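SusD family protein from Bacteroides uniformis probably binds beta-glucan at the surface of this gut bacterium, as a glycan-binding member of the SusD family. Local coordinates of one contact, PDB 7KV1 (chain A, 1.86 Å), residues Asp80-Gly85 and Gly335-Arg340, beside the matching contact of the related RagB/SusD family nutrient uptake outer membrane protein from Bacteroides thetaiotaomicron, PDB 7KV2 (chain B, 1.80 Å), residues Asp79-Gly84 and Gly320-Arg325. One frame, after least-squares fit of the local backbone (RMSD 0.31 Å); residues are numbered along the deposited sequences.

Structure 1 (7KV1); sequences DNFWVG and GFMPMR.
Phe82 and Met339 form a single backbone bridge, as do Gly85 and Phe336, where the loop after helix 71-76 meets the loop leading into helix 341-345, buried in the helix-rich SusD fold. Trp83 N donates to Pro338 O (2.8 Å), Met337 N to Val84 O and Arg340 N to Asn81 O. Gly85 has positive phi, and a CB there would clash with Gly335 O and Pro338 CD. Met337's unbranched thioether can bend at chi2 (-91°) and chi3, bringing CE over the middle of the Phe82 ring, 3.7 Å from its centroid (CH-pi); SD stands obliquely, 4.4 Å from that centroid, a Met-aromatic contact. Met339 CE reaches Phe82 CE1 at 3.8 Å. Asn81 points away, its ND2 hydrogen-bonding Glu76 OE1. Arg340, bent at chi3 (72°), lays its guanidinium flat on Trp83, planes 17° apart, while its CG covers the five-membered ring; Arg340 CD lies 3.2 Å from Asp80 O.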
loop_
_atom_site.group_PDB
_atom_site.type_symbol
_atom_site.label_atom_id
_atom_site.label_comp_id
_atom_site.label_asym_id
_atom_site.label_seq_id
_atom_site.Cartn_x
_atom_site.Cartn_y
_atom_site.Cartn_z
ATOM N N ASP A 80 -0.096 13.077 -5.636
ATOM C CA ASP A 80 -0.161 13.932 -6.849
ATOM C C ASP A 80 -0.458 13.120 -8.105
ATOM O O ASP A 80 -0.358 13.734 -9.152
ATOM C CB ASP A 80 1.109 14.774 -7.020
ATOM C CG ASP A 80 2.387 13.959 -7.125
ATOM O OD1 ASP A 80 2.344 12.673 -6.871
ATOM O OD2 ASP A 80 3.415 14.605 -7.457
ATOM N N ASN A 81 -0.877 11.851 -8.005
ATOM C CA ASN A 81 -1.104 11.022 -9.226
ATOM C C ASN A 81 -2.549 11.187 -9.758
ATOM O O ASN A 81 -2.764 11.052 -11.004
ATOM C CB ASN A 81 -0.849 9.541 -8.987
ATOM C CG ASN A 81 0.619 9.168 -8.971
ATOM O OD1 ASN A 81 1.430 9.818 -9.645
ATOM N ND2 ASN A 81 0.946 8.141 -8.191
ATOM N N PHE A 82 -3.507 11.402 -8.865
ATOM C CA PHE A 82 -4.959 11.273 -9.177
ATOM C C PHE A 82 -5.710 12.500 -8.686
ATOM O O PHE A 82 -5.251 13.195 -7.786
ATOM C CB PHE A 82 -5.560 10.046 -8.486
ATOM C CG PHE A 82 -5.016 8.751 -9.026
ATOM C CD1 PHE A 82 -5.587 8.173 -10.158
ATOM C CD2 PHE A 82 -3.866 8.185 -8.482
ATOM C CE1 PHE A 82 -5.051 7.019 -10.701
ATOM C CE2 PHE A 82 -3.366 7.004 -9.005
ATOM C CZ PHE A 82 -3.939 6.436 -10.124
ATOM N N TRP A 83 -6.925 12.665 -9.189
ATOM C CA TRP A 83 -7.964 13.478 -8.528
ATOM C C TRP A 83 -8.843 12.492 -7.750
ATOM O O TRP A 83 -8.794 11.276 -8.031
ATOM C CB TRP A 83 -8.759 14.282 -9.556
ATOM C CG TRP A 83 -7.963 15.130 -10.490
ATOM C CD1 TRP A 83 -7.958 15.036 -11.844
ATOM C CD2 TRP A 83 -7.090 16.233 -10.149
ATOM N NE1 TRP A 83 -7.164 16.007 -12.374
ATOM C CE2 TRP A 83 -6.591 16.745 -11.371
ATOM C CE3 TRP A 83 -6.651 16.807 -8.948
ATOM C CZ2 TRP A 83 -5.685 17.803 -11.435
ATOM C CZ3 TRP A 83 -5.769 17.868 -9.003
ATOM C CH2 TRP A 83 -5.300 18.362 -10.232
ATOM N N VAL A 84 -9.594 12.983 -6.786
ATOM C CA VAL A 84 -10.504 12.125 -5.991
ATOM C C VAL A 84 -11.689 11.708 -6.878
ATOM O O VAL A 84 -12.025 10.513 -6.858
ATOM C CB VAL A 84 -10.944 12.828 -4.704
ATOM C CG1 VAL A 84 -12.040 12.047 -3.992
ATOM C CG2 VAL A 84 -9.739 12.989 -3.793
ATOM N N GLY A 85 -12.299 12.650 -7.590
ATOM C CA GLY A 85 -13.448 12.361 -8.470
ATOM C C GLY A 85 -14.734 12.116 -7.690
ATOM O O GLY A 85 -14.979 12.816 -6.671
ATOM N N GLY A 335 -16.469 6.624 -10.927
ATOM C CA GLY A 335 -15.714 7.802 -11.383
ATOM C C GLY A 335 -14.806 8.378 -10.303
ATOM O O GLY A 335 -14.445 9.540 -10.433
ATOM N N PHE A 336 -14.407 7.597 -9.307
ATOM C CA PHE A 336 -13.313 7.999 -8.385
ATOM C C PHE A 336 -11.944 7.758 -9.030
ATOM O O PHE A 336 -11.848 6.955 -9.969
ATOM C CB PHE A 336 -13.394 7.270 -7.060
ATOM C CG PHE A 336 -14.602 7.671 -6.272
ATOM C CD1 PHE A 336 -14.615 8.875 -5.593
ATOM C CD2 PHE A 336 -15.714 6.845 -6.223
ATOM C CE1 PHE A 336 -15.724 9.238 -4.849
ATOM C CE2 PHE A 336 -16.840 7.238 -5.508
ATOM C CZ PHE A 336 -16.839 8.430 -4.832
ATOM N N MET A 337 -10.924 8.479 -8.544
ATOM C CA MET A 337 -9.517 8.369 -9.002
ATOM C C MET A 337 -9.400 8.578 -10.506
ATOM O O MET A 337 -8.713 7.800 -11.176
ATOM C CB MET A 337 -8.932 7.006 -8.637
ATOM C CG MET A 337 -8.946 6.753 -7.144
ATOM S SD MET A 337 -7.409 7.307 -6.363
ATOM C CE MET A 337 -6.347 5.941 -6.824
ATOM N N PRO A 338 -9.981 9.657 -11.093
ATOM C CA PRO A 338 -9.539 10.101 -12.401
ATOM C C PRO A 338 -8.020 10.280 -12.318
ATOM O O PRO A 338 -7.519 10.912 -11.347
ATOM C CB PRO A 338 -10.187 11.460 -12.657
ATOM C CG PRO A 338 -11.196 11.644 -11.572
ATOM C CD PRO A 338 -11.016 10.539 -10.546
ATOM N N MET A 339 -7.324 9.738 -13.306
ATOM C CA MET A 339 -5.867 9.934 -13.424
ATOM C C MET A 339 -5.565 11.341 -13.966
ATOM O O MET A 339 -6.117 11.733 -15.042
ATOM C CB MET A 339 -5.202 8.896 -14.324
ATOM C CG MET A 339 -3.686 8.987 -14.194
ATOM S SD MET A 339 -2.890 7.698 -15.073
ATOM C CE MET A 339 -3.366 6.348 -14.003
ATOM N N ARG A 340 -4.631 12.046 -13.327
ATOM C CA ARG A 340 -4.235 13.408 -13.787
ATOM C C ARG A 340 -3.534 13.297 -15.134
ATOM O O ARG A 340 -2.795 12.309 -15.355
ATOM C CB ARG A 340 -3.350 14.149 -12.786
ATOM C CG ARG A 340 -4.076 14.377 -11.477
ATOM C CD ARG A 340 -3.203 14.694 -10.271
ATOM N NE ARG A 340 -2.631 16.012 -10.315
ATOM C CZ ARG A 340 -2.420 16.783 -9.239
ATOM N NH1 ARG A 340 -2.819 16.412 -8.027
ATOM N NH2 ARG A 340 -1.894 17.973 -9.411
#

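Structure 2 (7KV2); sequences DDLWVG and GFCPVR.
Leu81 and Val324 form a single backbone bridge, as do Gly84 and Phe321. Trp82 N donates to Pro323 O (2.9 Å), Cys322 N to Val83 O and Arg325 N to Asp80 O. Gly84 has positive phi, and a CB there would clash with Gly320 O and Pro323 CD. Short Cys322 meets Leu81 CD1 with its CB at 4.1 Å, while Cys322 SG lies 3.7 Å from Trp82 O. Val324 CG2 reaches Leu81 CD2 at 3.8 Å. Asp80 points away, its OD1 accepting a hydrogen bond from His454 NE2 and forming a salt bridge with Arg331 NH1. Arg325, extended at chi3 (179°), lays its guanidinium flat on Trp82, planes 14° apart, while its CG covers the five-membered ring; Arg325 CD lies 3.4 Å from Asp79 O. Its NE donates almost straight (177°) to Leu81 O, 2.9 Å away, from above the carbonyl plane, and a modelled water joins Leu81 O to Arg325 NH2.

How the two compare
One hydrogen bond is present in structure 2 alone: Arg325(B) NE to Leu81(B) O, 2.9 Å. In structure 1 the nearest like pair, Arg340(A) NH1 and Phe82(A) O, is 4.0 Å apart, too far to bond. The arginine is turned: chi3 is 72° in Arg340(A) and 179° in Arg325(B), and the CZ atoms stand 1.5 Å apart after superposition. With the chain extended, NE lies at the carbonyl, which probably fixes the guanidinium more firmly, yet both arginines still lie on the tryptophan, and Trp83(A) and Trp82(B) keep their place. The backbone bonds from Trp83(A) N to Pro338(A) O, Met337(A) N to Val84(A) O and Arg340(A) N to Asn81(A) O recur in structure 2, where a buried carboxylate, Asp80(B), stands in place of the buried neutral amide of Asn81(A), the CB atoms coinciding.

In the packing, Phe82(A) and Leu81(B) start from coincident CB atoms, and both touch the CB of Met337(A) or Cys322(B). CE2 and CZ of the ring have no counterpart in the leucine, and CD1 of Leu81(B) has none in the ring. Met337(A) extends SD and CE beyond anything in Cys322(B), whose SG lies near the methionine CG (1.3 Å apart). With neither the phenyl ring nor the methionine SD and CE in structure 2, the CH-pi contact is absent; CD1 of Leu81(B) comes near the place of CE of Met337(A), 2.1 Å apart after superposition. Met339(A) CG and Val324(B) CG1 nearly coincide, 0.4 Å apart; SD and CE belong to the methionine alone, CG2 to the valine alone, and each residue still touches Phe82(A) or Leu81(B).

Structure 2 (7KV2)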
loop_
_atom_site.group_PDB
_atom_site.type_symbol
_atom_site.label_atom_id
_atom_site.label_comp_id
_atom_site.label_asym_id
_atom_site.label_seq_id
_atom_site.Cartn_x
_atom_site.Cartn_y
_atom_site.Cartn_z
ATOM N N ASP B 79 0.089 13.193 -5.768
ATOM C CA ASP B 79 0.155 14.116 -6.926
ATOM C C ASP B 79 -0.163 13.370 -8.233
ATOM O O ASP B 79 0.235 13.876 -9.307
ATOM C CB ASP B 79 1.517 14.813 -6.978
ATOM C CG ASP B 79 2.716 13.893 -7.019
ATOM O OD1 ASP B 79 2.619 12.766 -6.493
ATOM O OD2 ASP B 79 3.794 14.340 -7.483
ATOM N N ASP B 80 -0.879 12.239 -8.185
ATOM C CA ASP B 80 -0.998 11.372 -9.399
ATOM C C ASP B 80 -2.440 11.225 -9.869
ATOM O O ASP B 80 -2.662 11.087 -11.102
ATOM C CB ASP B 80 -0.425 9.977 -9.130
ATOM C CG ASP B 80 1.078 9.965 -8.971
ATOM O OD1 ASP B 80 1.733 10.876 -9.508
ATOM O OD2 ASP B 80 1.563 9.090 -8.254
ATOM N N LEU B 81 -3.390 11.240 -8.934
ATOM C CA LEU B 81 -4.826 11.009 -9.181
ATOM C C LEU B 81 -5.597 12.215 -8.692
ATOM O O LEU B 81 -5.092 12.922 -7.748
ATOM C CB LEU B 81 -5.297 9.772 -8.401
ATOM C CG LEU B 81 -4.479 8.499 -8.553
ATOM C CD1 LEU B 81 -5.067 7.402 -7.664
ATOM C CD2 LEU B 81 -4.467 8.021 -10.005
ATOM N N TRP B 82 -6.810 12.370 -9.173
ATOM C CA TRP B 82 -7.819 13.217 -8.505
ATOM C C TRP B 82 -8.692 12.324 -7.601
ATOM O O TRP B 82 -8.353 11.114 -7.367
ATOM C CB TRP B 82 -8.619 14.005 -9.549
ATOM C CG TRP B 82 -7.784 14.959 -10.349
ATOM C CD1 TRP B 82 -7.687 14.986 -11.714
ATOM C CD2 TRP B 82 -6.948 16.035 -9.871
ATOM N NE1 TRP B 82 -6.849 15.987 -12.122
ATOM C CE2 TRP B 82 -6.418 16.677 -11.010
ATOM C CE3 TRP B 82 -6.671 16.582 -8.605
ATOM C CZ2 TRP B 82 -5.547 17.772 -10.912
ATOM C CZ3 TRP B 82 -5.844 17.692 -8.511
ATOM C CH2 TRP B 82 -5.251 18.246 -9.650
ATOM N N VAL B 83 -9.767 12.883 -7.048
ATOM C CA VAL B 83 -10.641 12.136 -6.107
ATOM C C VAL B 83 -11.910 11.720 -6.838
ATOM O O VAL B 83 -12.304 10.544 -6.724
ATOM C CB VAL B 83 -10.907 12.958 -4.833
ATOM C CG1 VAL B 83 -11.801 12.176 -3.895
ATOM C CG2 VAL B 83 -9.605 13.351 -4.147
ATOM N N GLY B 84 -12.519 12.631 -7.581
ATOM C CA GLY B 84 -13.666 12.348 -8.452
ATOM C C GLY B 84 -14.974 12.158 -7.682
ATOM O O GLY B 84 -15.131 12.756 -6.610
ATOM N N GLY B 320 -16.562 6.629 -11.211
ATOM C CA GLY B 320 -15.753 7.791 -11.617
ATOM C C GLY B 320 -14.944 8.421 -10.473
ATOM O O GLY B 320 -14.657 9.645 -10.513
ATOM N N PHE B 321 -14.559 7.647 -9.480
ATOM C CA PHE B 321 -13.542 8.080 -8.509
ATOM C C PHE B 321 -12.147 7.905 -9.088
ATOM O O PHE B 321 -11.908 7.060 -9.997
ATOM C CB PHE B 321 -13.696 7.402 -7.161
ATOM C CG PHE B 321 -14.971 7.786 -6.432
ATOM C CD1 PHE B 321 -15.051 8.938 -5.669
ATOM C CD2 PHE B 321 -16.071 6.943 -6.454
ATOM C CE1 PHE B 321 -16.229 9.272 -4.999
ATOM C CE2 PHE B 321 -17.253 7.265 -5.796
ATOM C CZ PHE B 321 -17.315 8.419 -5.035
ATOM N N CYS B 322 -11.225 8.668 -8.487
ATOM C CA CYS B 322 -9.784 8.663 -8.773
ATOM C C CYS B 322 -9.470 8.650 -10.266
ATOM O O CYS B 322 -8.667 7.818 -10.681
ATOM C CB CYS B 322 -9.133 7.494 -8.073
ATOM S SG CYS B 322 -9.232 7.655 -6.273
ATOM N N PRO B 323 -9.964 9.613 -11.076
ATOM C CA PRO B 323 -9.427 9.856 -12.421
ATOM C C PRO B 323 -7.917 10.067 -12.318
ATOM O O PRO B 323 -7.411 10.485 -11.262
ATOM C CB PRO B 323 -9.964 11.216 -12.883
ATOM C CG PRO B 323 -11.051 11.552 -11.941
ATOM C CD PRO B 323 -10.951 10.639 -10.738
ATOM N N VAL B 324 -7.195 9.637 -13.347
ATOM C CA VAL B 324 -5.736 9.865 -13.414
ATOM C C VAL B 324 -5.501 11.292 -13.956
ATOM O O VAL B 324 -6.139 11.682 -14.941
ATOM C CB VAL B 324 -5.047 8.808 -14.291
ATOM C CG1 VAL B 324 -3.584 9.187 -14.475
ATOM C CG2 VAL B 324 -5.243 7.412 -13.713
ATOM N N ARG B 325 -4.674 12.067 -13.246
ATOM C CA ARG B 325 -4.317 13.461 -13.637
ATOM C C ARG B 325 -3.696 13.488 -15.027
ATOM O O ARG B 325 -2.867 12.614 -15.373
ATOM C CB ARG B 325 -3.349 14.071 -12.629
ATOM C CG ARG B 325 -3.904 14.135 -11.215
ATOM C CD ARG B 325 -2.894 14.798 -10.331
ATOM N NE ARG B 325 -3.334 14.945 -8.948
ATOM C CZ ARG B 325 -2.984 15.962 -8.168
ATOM N NH1 ARG B 325 -2.296 16.990 -8.650
ATOM N NH2 ARG B 325 -3.386 15.983 -6.917
HETATM O O HOH W 1 -5.016 14.009 -5.380
#